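Fatty acid synthase 1, isoform A (Drosophila melanogaster, PDB 6FN6) probably carries out de novo synthesis of long-chain saturated fatty acids from acetyl-CoA and malonyl-CoA with NADPH, this piece holding its dehydratase, enoylreductase and ketoreductase parts. Local coordinates at residues S958-G963 against L967-W972; Y135-L140 against S181-N186; L284-V289 against Q430-G435; V267-T272 against L536-I541. All blocks are in the same frame, centred on the assembly; numbering follows the deposited sequence.

Contact 1: S958-G963 against L967-W972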
loop_
_atom_site.group_PDB
_atom_site.type_symbol
_atom_site.label_atom_id
_atom_site.label_comp_id
_atom_site.label_asym_id
_atom_site.label_seq_id
_atom_site.Cartn_x
_atom_site.Cartn_y
_atom_site.Cartn_z
ATOM N N SER A 958 1.637 44.951 -38.555
ATOM C CA SER A 958 2.631 45.022 -37.490
ATOM C C SER A 958 3.346 43.687 -37.287
ATOM O O SER A 958 4.471 43.648 -36.790
ATOM C CB SER A 958 1.973 45.462 -36.181
ATOM O OG SER A 958 0.840 44.665 -35.884
ATOM N N GLY A 959 2.695 42.596 -37.677
ATOM C CA GLY A 959 3.262 41.273 -37.483
ATOM C C GLY A 959 3.042 40.761 -36.072
ATOM O O GLY A 959 2.208 41.289 -35.336
ATOM N N VAL A 960 3.789 39.729 -35.695
ATOM C CA VAL A 960 3.699 39.174 -34.348
ATOM C C VAL A 960 4.124 40.225 -33.333
ATOM O O VAL A 960 5.229 40.761 -33.409
ATOM C CB VAL A 960 4.552 37.894 -34.208
ATOM C CG1 VAL A 960 4.440 37.321 -32.800
ATOM C CG2 VAL A 960 4.131 36.857 -35.233
ATOM N N LYS A 961 3.241 40.509 -32.380
ATOM C CA LYS A 961 3.469 41.559 -31.392
ATOM C C LYS A 961 3.456 40.991 -29.979
ATOM O O LYS A 961 4.231 41.417 -29.124
ATOM C CB LYS A 961 2.404 42.656 -31.519
ATOM C CG LYS A 961 2.503 43.760 -30.463
ATOM C CD LYS A 961 1.314 44.711 -30.525
ATOM C CE LYS A 961 1.307 45.664 -29.337
ATOM N NZ LYS A 961 0.062 46.478 -29.277
ATOM N N THR A 962 2.565 40.034 -29.736
ATOM C CA THR A 962 2.412 39.451 -28.408
ATOM C C THR A 962 2.920 38.014 -28.350
ATOM O O THR A 962 2.898 37.293 -29.350
ATOM C CB THR A 962 0.935 39.471 -27.951
ATOM O OG1 THR A 962 0.195 38.471 -28.664
ATOM C CG2 THR A 962 0.307 40.837 -28.192
ATOM N N GLY A 963 3.384 37.612 -27.169
ATOM C CA GLY A 963 3.816 36.248 -26.930
ATOM C C GLY A 963 2.690 35.260 -27.166
ATOM O O GLY A 963 2.907 34.154 -27.660
ATOM N N LEU A 967 2.654 32.016 -29.382
ATOM C CA LEU A 967 2.259 30.766 -28.744
ATOM C C LEU A 967 1.292 29.982 -29.623
ATOM O O LEU A 967 1.498 28.798 -29.889
ATOM C CB LEU A 967 1.621 31.041 -27.378
ATOM C CG LEU A 967 1.031 29.839 -26.629
ATOM C CD1 LEU A 967 2.082 28.758 -26.412
ATOM C CD2 LEU A 967 0.432 30.280 -25.300
ATOM N N MET A 968 0.235 30.648 -30.071
ATOM C CA MET A 968 -0.788 30.001 -30.882
ATOM C C MET A 968 -0.205 29.503 -32.202
ATOM O O MET A 968 -0.558 28.424 -32.681
ATOM C CB MET A 968 -1.946 30.965 -31.145
ATOM C CG MET A 968 -2.766 31.302 -29.902
ATOM S SD MET A 968 -3.391 29.856 -29.015
ATOM C CE MET A 968 -4.305 29.018 -30.310
ATOM N N ILE A 969 0.686 30.292 -32.788
ATOM C CA ILE A 969 1.311 29.918 -34.048
ATOM C C ILE A 969 2.165 28.677 -33.816
ATOM O O ILE A 969 2.145 27.742 -34.617
ATOM C CB ILE A 969 2.137 31.089 -34.634
ATOM C CG1 ILE A 969 1.211 32.260 -34.980
ATOM C CG2 ILE A 969 2.921 30.645 -35.870
ATOM C CD1 ILE A 969 1.933 33.555 -35.290
ATOM N N ARG A 970 2.914 28.672 -32.717
ATOM C CA ARG A 970 3.748 27.528 -32.372
ATOM C C ARG A 970 2.887 26.278 -32.204
ATOM O O ARG A 970 3.227 25.205 -32.700
ATOM C CB ARG A 970 4.544 27.796 -31.091
ATOM C CG ARG A 970 5.523 26.683 -30.752
ATOM C CD ARG A 970 6.383 27.006 -29.542
ATOM N NE ARG A 970 5.607 27.060 -28.306
ATOM C CZ ARG A 970 5.173 25.991 -27.647
ATOM N NH1 ARG A 970 5.409 24.773 -28.116
ATOM N NH2 ARG A 970 4.480 26.138 -26.526
ATOM N N ARG A 971 1.765 26.428 -31.507
ATOM C CA ARG A 971 0.862 25.311 -31.272
ATOM C C ARG A 971 0.257 24.792 -32.577
ATOM O O ARG A 971 0.128 23.581 -32.767
ATOM C CB ARG A 971 -0.248 25.725 -30.304
ATOM C CG ARG A 971 0.230 25.939 -28.874
ATOM C CD ARG A 971 -0.914 26.335 -27.954
ATOM N NE ARG A 971 -0.525 26.293 -26.546
ATOM C CZ ARG A 971 -1.177 26.914 -25.566
ATOM N NH1 ARG A 971 -2.258 27.636 -25.829
ATOM N NH2 ARG A 971 -0.745 26.814 -24.316
ATOM N N TRP A 972 -0.093 25.702 -33.484
ATOM C CA TRP A 972 -0.672 25.309 -34.766
ATOM C C TRP A 972 0.370 24.623 -35.639
ATOM O O TRP A 972 0.070 23.655 -36.339
ATOM C CB TRP A 972 -1.252 26.522 -35.496
ATOM C CG TRP A 972 -2.416 27.151 -34.793
ATOM C CD1 TRP A 972 -3.339 26.525 -34.009
ATOM C CD2 TRP A 972 -2.771 28.537 -34.802
ATOM N NE1 TRP A 972 -4.249 27.434 -33.531
ATOM C CE2 TRP A 972 -3.922 28.678 -34.004
ATOM C CE3 TRP A 972 -2.228 29.672 -35.408
ATOM C CZ2 TRP A 972 -4.540 29.908 -33.797
ATOM C CZ3 TRP A 972 -2.842 30.889 -35.203
ATOM C CH2 TRP A 972 -3.985 30.999 -34.404
#
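G963 and L967 are joined through the first turn of helix 963-974: L967 N donates to G963 O at 2.8 Å, with an N-H...O angle of 146° and the donor tilted 17° from the carbonyl plane. The loop 958-962 runs into the helix at G963, and this i to i+4 bond belongs to the helix itself, whose next turns continue the pattern with R971 N on L967 O and W972 N on M968 O. The CB of L967 sits 3.4 Å from the same G963 O, so the carbonyl meets both the amide and the first side-chain carbon of its partner.

Further back the loop swings away, and the CA atoms of V960 and I969 are 9.6 Å apart. Their side chains reach across this distance obliquely. V960 offers CG2, the branch beside its backbone N, while I969 sends out CG1 from a chi1 of -64° and continues nearly straight to CD1; CG2 of V960 and CD1 of I969 meet at 4.0 Å. I969 also packs on V979 and I981, so its side chain lies between the loop and strand 978-982, in the β-α-β unit 951-955, 963-974, 978-982 of this Rossmann-type KR domain.

The chemistry is thus divided: the G963-L967 bond and the N-cap of T962, whose OG1 receives Q965 N, together fix the first turn, whereas exposed V960 on partly exposed I969 is a small apolar tie, and polar bonds to K127, Q965 and S956 hold the rest of the loop.

Contact 2: Y135-L140 against S181-N186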
loop_
_atom_site.group_PDB
_atom_site.type_symbol
_atom_site.label_atom_id
_atom_site.label_comp_id
_atom_site.label_asym_id
_atom_site.label_seq_id
_atom_site.Cartn_x
_atom_site.Cartn_y
_atom_site.Cartn_z
ATOM N N TYR A 135 -1.650 35.350 -18.629
ATOM C CA TYR A 135 -2.926 35.278 -17.937
ATOM C C TYR A 135 -4.104 35.336 -18.908
ATOM O O TYR A 135 -5.234 35.017 -18.540
ATOM C CB TYR A 135 -3.014 36.383 -16.883
ATOM C CG TYR A 135 -2.131 36.078 -15.694
ATOM C CD1 TYR A 135 -2.525 35.154 -14.735
ATOM C CD2 TYR A 135 -0.892 36.683 -15.547
ATOM C CE1 TYR A 135 -1.717 34.854 -13.658
ATOM C CE2 TYR A 135 -0.079 36.393 -14.474
ATOM C CZ TYR A 135 -0.493 35.474 -13.535
ATOM O OH TYR A 135 0.314 35.184 -12.458
ATOM N N LYS A 136 -3.850 35.755 -20.142
ATOM C CA LYS A 136 -4.841 35.581 -21.195
ATOM C C LYS A 136 -4.994 34.086 -21.469
ATOM O O LYS A 136 -6.108 33.572 -21.574
ATOM C CB LYS A 136 -4.451 36.333 -22.468
ATOM C CG LYS A 136 -5.256 35.907 -23.683
ATOM C CD LYS A 136 -5.081 36.850 -24.858
ATOM C CE LYS A 136 -6.066 36.497 -25.960
ATOM N NZ LYS A 136 -5.804 37.234 -27.223
ATOM N N GLU A 137 -3.861 33.401 -21.584
ATOM C CA GLU A 137 -3.837 31.956 -21.796
ATOM C C GLU A 137 -4.603 31.244 -20.684
ATOM O O GLU A 137 -5.465 30.404 -20.946
ATOM C CB GLU A 137 -2.389 31.452 -21.856
ATOM C CG GLU A 137 -2.217 29.938 -21.750
ATOM C CD GLU A 137 -2.862 29.194 -22.903
ATOM O OE1 GLU A 137 -3.177 29.839 -23.927
ATOM O OE2 GLU A 137 -3.051 27.964 -22.789
ATOM N N LEU A 138 -4.278 31.585 -19.442
ATOM C CA LEU A 138 -4.882 30.944 -18.281
ATOM C C LEU A 138 -6.386 31.209 -18.195
ATOM O O LEU A 138 -7.156 30.315 -17.845
ATOM C CB LEU A 138 -4.193 31.420 -17.002
ATOM C CG LEU A 138 -2.712 31.057 -16.860
ATOM C CD1 LEU A 138 -2.125 31.697 -15.620
ATOM C CD2 LEU A 138 -2.513 29.554 -16.816
ATOM N N ARG A 139 -6.797 32.439 -18.497
ATOM C CA ARG A 139 -8.215 32.801 -18.489
ATOM C C ARG A 139 -9.038 31.840 -19.337
ATOM O O ARG A 139 -10.113 31.404 -18.930
ATOM C CB ARG A 139 -8.419 34.231 -18.999
ATOM C CG ARG A 139 -8.394 35.298 -17.911
ATOM C CD ARG A 139 -9.069 36.585 -18.370
ATOM N NE ARG A 139 -8.478 37.121 -19.596
ATOM C CZ ARG A 139 -7.417 37.923 -19.636
ATOM N NH1 ARG A 139 -6.804 38.289 -18.517
ATOM N NH2 ARG A 139 -6.962 38.356 -20.804
ATOM N N LEU A 140 -8.529 31.513 -20.518
ATOM C CA LEU A 140 -9.240 30.627 -21.428
ATOM C C LEU A 140 -9.405 29.239 -20.832
ATOM O O LEU A 140 -10.321 28.502 -21.203
ATOM C CB LEU A 140 -8.512 30.530 -22.769
ATOM C CG LEU A 140 -8.976 31.510 -23.848
ATOM C CD1 LEU A 140 -8.787 32.953 -23.407
ATOM C CD2 LEU A 140 -8.225 31.236 -25.136
ATOM N N SER A 181 3.792 25.938 -13.564
ATOM C CA SER A 181 3.870 24.530 -13.937
ATOM C C SER A 181 2.694 24.132 -14.824
ATOM O O SER A 181 2.818 23.264 -15.686
ATOM C CB SER A 181 3.901 23.655 -12.686
ATOM O OG SER A 181 4.063 22.288 -13.018
ATOM N N ILE A 182 1.556 24.780 -14.612
ATOM C CA ILE A 182 0.351 24.466 -15.363
ATOM C C ILE A 182 0.472 24.999 -16.789
ATOM O O ILE A 182 -0.131 24.451 -17.712
ATOM C CB ILE A 182 -0.898 25.029 -14.648
ATOM C CG1 ILE A 182 -1.167 24.241 -13.363
ATOM C CG2 ILE A 182 -2.124 24.975 -15.556
ATOM C CD1 ILE A 182 -2.134 24.920 -12.405
ATOM N N LEU A 183 1.260 26.057 -16.967
ATOM C CA LEU A 183 1.470 26.645 -18.288
ATOM C C LEU A 183 2.054 25.633 -19.262
ATOM O O LEU A 183 1.633 25.551 -20.415
ATOM C CB LEU A 183 2.408 27.849 -18.207
ATOM C CG LEU A 183 1.835 29.254 -18.029
ATOM C CD1 LEU A 183 2.966 30.263 -18.129
ATOM C CD2 LEU A 183 0.748 29.569 -19.046
ATOM N N SER A 184 3.033 24.870 -18.792
ATOM C CA SER A 184 3.749 23.923 -19.639
ATOM C C SER A 184 2.850 22.779 -20.117
ATOM O O SER A 184 3.147 22.129 -21.118
ATOM C CB SER A 184 4.958 23.363 -18.884
ATOM O OG SER A 184 4.566 22.786 -17.653
ATOM N N LYS A 185 1.754 22.541 -19.403
ATOM C CA LYS A 185 0.824 21.481 -19.781
ATOM C C LYS A 185 0.189 21.781 -21.135
ATOM O O LYS A 185 -0.262 22.896 -21.390
ATOM C CB LYS A 185 -0.254 21.306 -18.711
ATOM C CG LYS A 185 0.243 20.613 -17.452
ATOM C CD LYS A 185 -0.862 20.462 -16.422
ATOM C CE LYS A 185 -0.459 19.509 -15.304
ATOM N NZ LYS A 185 -0.397 18.095 -15.769
ATOM N N ASN A 186 0.161 20.773 -22.001
ATOM C CA ASN A 186 -0.267 20.954 -23.382
ATOM C C ASN A 186 -1.781 21.130 -23.487
ATOM O O ASN A 186 -2.263 21.978 -24.237
ATOM C CB ASN A 186 0.183 19.763 -24.230
ATOM C CG ASN A 186 0.102 20.044 -25.715
ATOM O OD1 ASN A 186 -0.626 20.936 -26.153
ATOM N ND2 ASN A 186 0.861 19.290 -26.502
#
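Within the predicted C-terminal hotdog fold of the dehydratase, L183 of helix 170-183 rests against E137 and L138 of helix 131-141. Helix 170-183 also carries D175, the predicted proton donor; the side chain of L138 lies about 8 Å from that of D175. Backbones approach most closely at L138 and L183, with 7.7 Å between their CA atoms. A single methyl does the touching: CD2 of L183 is 4.0 Å from CD2 of L138 and also 4.0 Å from CG of E137. The two leucines meet at about a right angle, whereas E137 and L183 run past each other in opposite directions. Because CG of E137 stands anti to the backbone N (chi1 166°) and the chain then bends at chi2 (63°), its methylene faces the leucine while the carboxylate turns off to three arginines, OE2 meeting R141 and R971 and OE1 meeting R188. L138 is further packed on Y143 and Y145 of strand 143-145. The chemistry is therefore split along the glutamate: its CG joins the methyl groups in the buried apolar seam, and its charge is matched by the salt bridges to R141, R971 and R188, which probably offset the cost of burying it.

Contact 3: L284-V289 against Q430-G435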
loop_
_atom_site.group_PDB
_atom_site.type_symbol
_atom_site.label_atom_id
_atom_site.label_comp_id
_atom_site.label_asym_id
_atom_site.label_seq_id
_atom_site.Cartn_x
_atom_site.Cartn_y
_atom_site.Cartn_z
ATOM N N LEU A 284 -45.975 33.606 -36.096
ATOM C CA LEU A 284 -45.019 34.182 -35.161
ATOM C C LEU A 284 -44.078 35.150 -35.876
ATOM O O LEU A 284 -43.768 36.219 -35.353
ATOM C CB LEU A 284 -44.221 33.082 -34.458
ATOM C CG LEU A 284 -44.993 32.227 -33.445
ATOM C CD1 LEU A 284 -44.071 31.194 -32.824
ATOM C CD2 LEU A 284 -45.652 33.069 -32.358
ATOM N N HIS A 285 -43.620 34.767 -37.065
ATOM C CA HIS A 285 -42.772 35.639 -37.875
ATOM C C HIS A 285 -43.507 36.921 -38.271
ATOM O O HIS A 285 -42.936 38.012 -38.241
ATOM C CB HIS A 285 -42.287 34.903 -39.125
ATOM C CG HIS A 285 -41.167 33.947 -38.871
ATOM N ND1 HIS A 285 -40.353 34.030 -37.755
ATOM C CD2 HIS A 285 -40.719 32.883 -39.574
ATOM C CE1 HIS A 285 -39.459 33.064 -37.792
ATOM N NE2 HIS A 285 -39.658 32.349 -38.889
ATOM N N ALA A 286 -44.774 36.784 -38.646
ATOM C CA ALA A 286 -45.584 37.939 -39.006
ATOM C C ALA A 286 -45.609 38.935 -37.849
ATOM O O ALA A 286 -45.452 40.140 -38.053
ATOM C CB ALA A 286 -46.997 37.507 -39.378
ATOM N N LEU A 287 -45.803 38.427 -36.637
ATOM C CA LEU A 287 -45.801 39.268 -35.444
ATOM C C LEU A 287 -44.419 39.864 -35.198
ATOM O O LEU A 287 -44.294 41.013 -34.778
ATOM C CB LEU A 287 -46.249 38.472 -34.214
ATOM C CG LEU A 287 -47.705 38.003 -34.195
ATOM C CD1 LEU A 287 -47.884 36.872 -33.204
ATOM C CD2 LEU A 287 -48.631 39.159 -33.857
ATOM N N ASP A 288 -43.385 39.070 -35.446
ATOM C CA ASP A 288 -42.013 39.526 -35.271
ATOM C C ASP A 288 -41.702 40.679 -36.222
ATOM O O ASP A 288 -41.063 41.657 -35.839
ATOM C CB ASP A 288 -41.035 38.375 -35.494
ATOM C CG ASP A 288 -39.680 38.634 -34.868
ATOM O OD1 ASP A 288 -39.269 39.810 -34.788
ATOM O OD2 ASP A 288 -39.029 37.657 -34.445
ATOM N N VAL A 289 -42.158 40.557 -37.463
ATOM C CA VAL A 289 -41.940 41.601 -38.453
ATOM C C VAL A 289 -42.688 42.862 -38.038
ATOM O O VAL A 289 -42.174 43.972 -38.168
ATOM C CB VAL A 289 -42.377 41.141 -39.858
ATOM C CG1 VAL A 289 -42.354 42.310 -40.836
ATOM C CG2 VAL A 289 -41.487 40.019 -40.354
ATOM N N GLN A 430 -48.716 47.588 -43.725
ATOM C CA GLN A 430 -48.295 46.267 -44.176
ATOM C C GLN A 430 -49.469 45.298 -44.213
ATOM O O GLN A 430 -50.424 45.429 -43.447
ATOM C CB GLN A 430 -47.198 45.706 -43.264
ATOM C CG GLN A 430 -45.837 46.358 -43.454
ATOM C CD GLN A 430 -44.686 45.468 -43.022
ATOM O OE1 GLN A 430 -43.606 45.511 -43.613
ATOM N NE2 GLN A 430 -44.910 44.660 -41.988
ATOM N N GLU A 431 -49.384 44.325 -45.111
ATOM C CA GLU A 431 -50.341 43.228 -45.161
ATOM C C GLU A 431 -49.606 41.910 -45.338
ATOM O O GLU A 431 -49.049 41.636 -46.401
ATOM C CB GLU A 431 -51.350 43.419 -46.293
ATOM C CG GLU A 431 -52.390 44.488 -46.023
ATOM C CD GLU A 431 -53.273 44.759 -47.226
ATOM O OE1 GLU A 431 -53.162 44.021 -48.229
ATOM O OE2 GLU A 431 -54.087 45.702 -47.163
ATOM N N GLN A 432 -49.595 41.104 -44.284
ATOM C CA GLN A 432 -48.926 39.812 -44.318
ATOM C C GLN A 432 -49.945 38.688 -44.213
ATOM O O GLN A 432 -50.773 38.662 -43.300
ATOM C CB GLN A 432 -47.893 39.703 -43.191
ATOM C CG GLN A 432 -47.257 38.320 -43.047
ATOM C CD GLN A 432 -46.567 37.853 -44.313
ATOM O OE1 GLN A 432 -45.588 38.456 -44.757
ATOM N NE2 GLN A 432 -47.072 36.771 -44.902
ATOM N N SER A 433 -49.886 37.767 -45.165
ATOM C CA SER A 433 -50.802 36.639 -45.193
ATOM C C SER A 433 -50.523 35.717 -44.015
ATOM O O SER A 433 -49.374 35.558 -43.599
ATOM C CB SER A 433 -50.673 35.866 -46.506
ATOM O OG SER A 433 -49.374 35.318 -46.642
ATOM N N LEU A 434 -51.585 35.129 -43.476
ATOM C CA LEU A 434 -51.468 34.101 -42.453
ATOM C C LEU A 434 -52.124 32.855 -43.022
ATOM O O LEU A 434 -53.178 32.415 -42.561
ATOM C CB LEU A 434 -52.135 34.540 -41.148
ATOM C CG LEU A 434 -51.520 35.777 -40.487
ATOM C CD1 LEU A 434 -52.341 36.230 -39.290
ATOM C CD2 LEU A 434 -50.084 35.498 -40.070
ATOM N N GLY A 435 -51.484 32.300 -44.046
ATOM C CA GLY A 435 -52.094 31.264 -44.848
ATOM C C GLY A 435 -53.074 31.951 -45.768
ATOM O O GLY A 435 -52.873 33.105 -46.145
#
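Q432 leaves strand 426-433 with its CB directed at helix 279-296, where A286 is the nearest neighbour, the two CA atoms lying 6.5 Å apart. CG, anti to the backbone N (chi1 173°), meets the A286 CB at 3.8 Å. The chain then bends at chi2 (58°) and the amide turns along the strand: OE1 accepts from N271 ND2, while NE2 donates to S433 O at 2.9 Å with an N-H...O angle of 174°, in the carbonyl plane and on a lone pair. T273 O is a second acceptor for NE2. A leucine in its place would probably leave N271 ND2 and the carbonyls of S433 and T273 without this mate. CD2 of L434 comes to the same A286 methyl, 3.7 Å from its CB. One helical turn on, V289 CG1 lies 3.7 Å from Q430 NE2, the two side chains crossing at about a right angle. A286 and V289 thus lie against Q432 and Q430, alternate residues of the strand, with L434 just beyond its end. Helix-on-sheet packing of this kind is typical of a Rossmann-like α/β fold, with helices packed on a central sheet, and the strand order of this sheet is consistent with the pseudo-methyltransferase part of animal fatty acid synthases.

Contact 4: V267-T272 against L536-I541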
loop_
_atom_site.group_PDB
_atom_site.type_symbol
_atom_site.label_atom_id
_atom_site.label_comp_id
_atom_site.label_asym_id
_atom_site.label_seq_id
_atom_site.Cartn_x
_atom_site.Cartn_y
_atom_site.Cartn_z
ATOM N N VAL A 267 -38.827 41.973 -47.023
ATOM C CA VAL A 267 -40.229 41.660 -46.791
ATOM C C VAL A 267 -41.090 42.759 -47.401
ATOM O O VAL A 267 -41.060 43.899 -46.933
ATOM C CB VAL A 267 -40.532 41.501 -45.290
ATOM C CG1 VAL A 267 -42.005 41.168 -45.067
ATOM C CG2 VAL A 267 -39.645 40.434 -44.675
ATOM N N PRO A 268 -41.851 42.434 -48.460
ATOM C CA PRO A 268 -42.756 43.447 -49.015
ATOM C C PRO A 268 -43.775 43.918 -47.983
ATOM O O PRO A 268 -44.217 43.108 -47.166
ATOM C CB PRO A 268 -43.452 42.711 -50.167
ATOM C CG PRO A 268 -42.571 41.562 -50.494
ATOM C CD PRO A 268 -41.922 41.167 -49.206
ATOM N N ASN A 269 -44.136 45.197 -48.014
ATOM C CA ASN A 269 -45.202 45.701 -47.157
ATOM C C ASN A 269 -46.445 44.851 -47.385
ATOM O O ASN A 269 -47.155 44.494 -46.444
ATOM C CB ASN A 269 -45.498 47.174 -47.446
ATOM C CG ASN A 269 -44.331 48.089 -47.107
ATOM O OD1 ASN A 269 -44.077 49.063 -47.813
ATOM N ND2 ASN A 269 -43.636 47.798 -46.012
ATOM N N ILE A 270 -46.706 44.543 -48.650
ATOM C CA ILE A 270 -47.803 43.663 -49.016
ATOM C C ILE A 270 -47.225 42.310 -49.410
ATOM O O ILE A 270 -46.747 42.130 -50.530
ATOM C CB ILE A 270 -48.659 44.260 -50.152
ATOM C CG1 ILE A 270 -49.015 45.725 -49.856
ATOM C CG2 ILE A 270 -49.917 43.430 -50.358
ATOM C CD1 ILE A 270 -49.738 45.953 -48.534
ATOM N N ASN A 271 -47.264 41.361 -48.482
ATOM C CA ASN A 271 -46.679 40.047 -48.715
ATOM C C ASN A 271 -47.777 38.989 -48.709
ATOM O O ASN A 271 -48.404 38.739 -47.680
ATOM C CB ASN A 271 -45.621 39.741 -47.655
ATOM C CG ASN A 271 -44.710 38.595 -48.047
ATOM O OD1 ASN A 271 -44.625 38.223 -49.218
ATOM N ND2 ASN A 271 -44.005 38.042 -47.068
ATOM N N THR A 272 -47.999 38.368 -49.863
ATOM C CA THR A 272 -49.049 37.365 -50.008
ATOM C C THR A 272 -48.496 35.957 -49.839
ATOM O O THR A 272 -49.197 34.972 -50.078
ATOM C CB THR A 272 -49.733 37.461 -51.382
ATOM O OG1 THR A 272 -48.769 37.219 -52.415
ATOM C CG2 THR A 272 -50.356 38.839 -51.579
ATOM N N LEU A 536 -44.773 56.969 -49.212
ATOM C CA LEU A 536 -44.148 57.920 -48.311
ATOM C C LEU A 536 -45.188 58.551 -47.395
ATOM O O LEU A 536 -44.844 59.193 -46.404
ATOM C CB LEU A 536 -43.406 58.994 -49.102
ATOM C CG LEU A 536 -42.297 58.482 -50.026
ATOM C CD1 LEU A 536 -41.660 59.628 -50.789
ATOM C CD2 LEU A 536 -41.241 57.702 -49.254
ATOM N N GLU A 537 -46.462 58.346 -47.716
ATOM C CA GLU A 537 -47.553 58.810 -46.865
ATOM C C GLU A 537 -47.677 57.952 -45.610
ATOM O O GLU A 537 -48.450 58.271 -44.707
ATOM C CB GLU A 537 -48.873 58.804 -47.636
ATOM C CG GLU A 537 -49.099 60.042 -48.486
ATOM C CD GLU A 537 -50.371 59.954 -49.306
ATOM O OE1 GLU A 537 -50.571 60.814 -50.190
ATOM O OE2 GLU A 537 -51.169 59.020 -49.070
ATOM N N LYS A 538 -46.914 56.865 -45.559
ATOM C CA LYS A 538 -46.876 55.999 -44.385
ATOM C C LYS A 538 -45.903 56.539 -43.342
ATOM O O LYS A 538 -46.027 56.249 -42.153
ATOM C CB LYS A 538 -46.470 54.584 -44.787
ATOM C CG LYS A 538 -47.330 53.990 -45.878
ATOM C CD LYS A 538 -47.009 52.530 -46.091
ATOM C CE LYS A 538 -47.853 51.922 -47.195
ATOM N NZ LYS A 538 -47.330 50.586 -47.594
ATOM N N ASP A 539 -44.945 57.335 -43.805
ATOM C CA ASP A 539 -43.978 57.985 -42.931
ATOM C C ASP A 539 -43.089 56.953 -42.230
ATOM O O ASP A 539 -42.748 57.103 -41.053
ATOM C CB ASP A 539 -44.694 58.863 -41.903
ATOM C CG ASP A 539 -43.789 59.927 -41.314
ATOM O OD1 ASP A 539 -42.888 60.407 -42.034
ATOM O OD2 ASP A 539 -43.980 60.284 -40.132
ATOM N N LEU A 540 -42.720 55.908 -42.966
ATOM C CA LEU A 540 -41.767 54.915 -42.480
ATOM C C LEU A 540 -40.349 55.430 -42.694
ATOM O O LEU A 540 -40.061 56.045 -43.720
ATOM C CB LEU A 540 -41.958 53.580 -43.201
ATOM C CG LEU A 540 -43.362 52.968 -43.170
ATOM C CD1 LEU A 540 -43.383 51.675 -43.966
ATOM C CD2 LEU A 540 -43.834 52.728 -41.739
ATOM N N ILE A 541 -39.459 55.183 -41.737
ATOM C CA ILE A 541 -38.097 55.690 -41.851
ATOM C C ILE A 541 -37.316 54.864 -42.867
ATOM O O ILE A 541 -36.363 55.356 -43.472
ATOM C CB ILE A 541 -37.378 55.715 -40.485
ATOM C CG1 ILE A 541 -37.192 54.308 -39.916
ATOM C CG2 ILE A 541 -38.156 56.570 -39.496
ATOM C CD1 ILE A 541 -36.148 54.251 -38.818
#
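The carboxamide of N269 is the flat group here, and segment 536-541 approaches it from one side of its plane: K538 NZ lies above one face, displaced toward OD1 and CB, and L540 CD1 stands off the same face, displaced beyond the outer end, on the ND2 side. Neither comes in centrally. The ammonium NZ of K538 is 3.6 Å from N269 OD1 and 3.9 Å from N269 CB, and the CG-OD1...NZ angle of about 97° is steep, so the pair is a near approach of charge to carbonyl. L540 CD1 is 4.4 Å from N269 ND2, the outer limit of the contact; ND2 itself makes a weak hydrogen bond to Q430 OE1.

The lysine arrives from the direction opposite to the asparagine. Its CG lies beside the backbone N and the chain beyond CG is fully extended, which carries NZ from the turn L536-D539 across to N269, although the CA atoms of N269 and K538 are 10.8 Å apart. The hydrogen bonds lie beside the pair: K538 NZ donates to V429 O and to Q535 OE1, and N269 OD1 receives Q535 NE2. Both ends of the Q535 amide therefore link the asparagine to the lysine.

The buried ammonium is thus held by a backbone carbonyl and a side-chain amide, with the N269 carbonyl oxygen likely to add weaker electrostatic support, so that this polar cluster joins the pseudo-KR loop to the break between strands 257-268 and 270-271.

How the contacts relate
From the N terminus, contact 2 comes first and closes a loop of 40 residues within the dehydratase hotdog region, joining helices 131-141 and 170-183. Contact 4 then opens at 267-272 and closes far along at 536-541; contact 3 (284-289 with 430-435) is nested inside that loop. Both reach the sheet holding strands 426-433 and 270-271, contact 3 through helix 279-296 and contact 4 through N269. These strands pair by N271 N, 2.8 Å from E431 O, flanked by N269 O with E431 N. Contact 1, last in series, is a local turn in the KR domain. It nevertheless meets contact 2, about 15 Å away between centres, through the salt bridge of R971 NH2 and E137 OE2, tying KR to dehydratase.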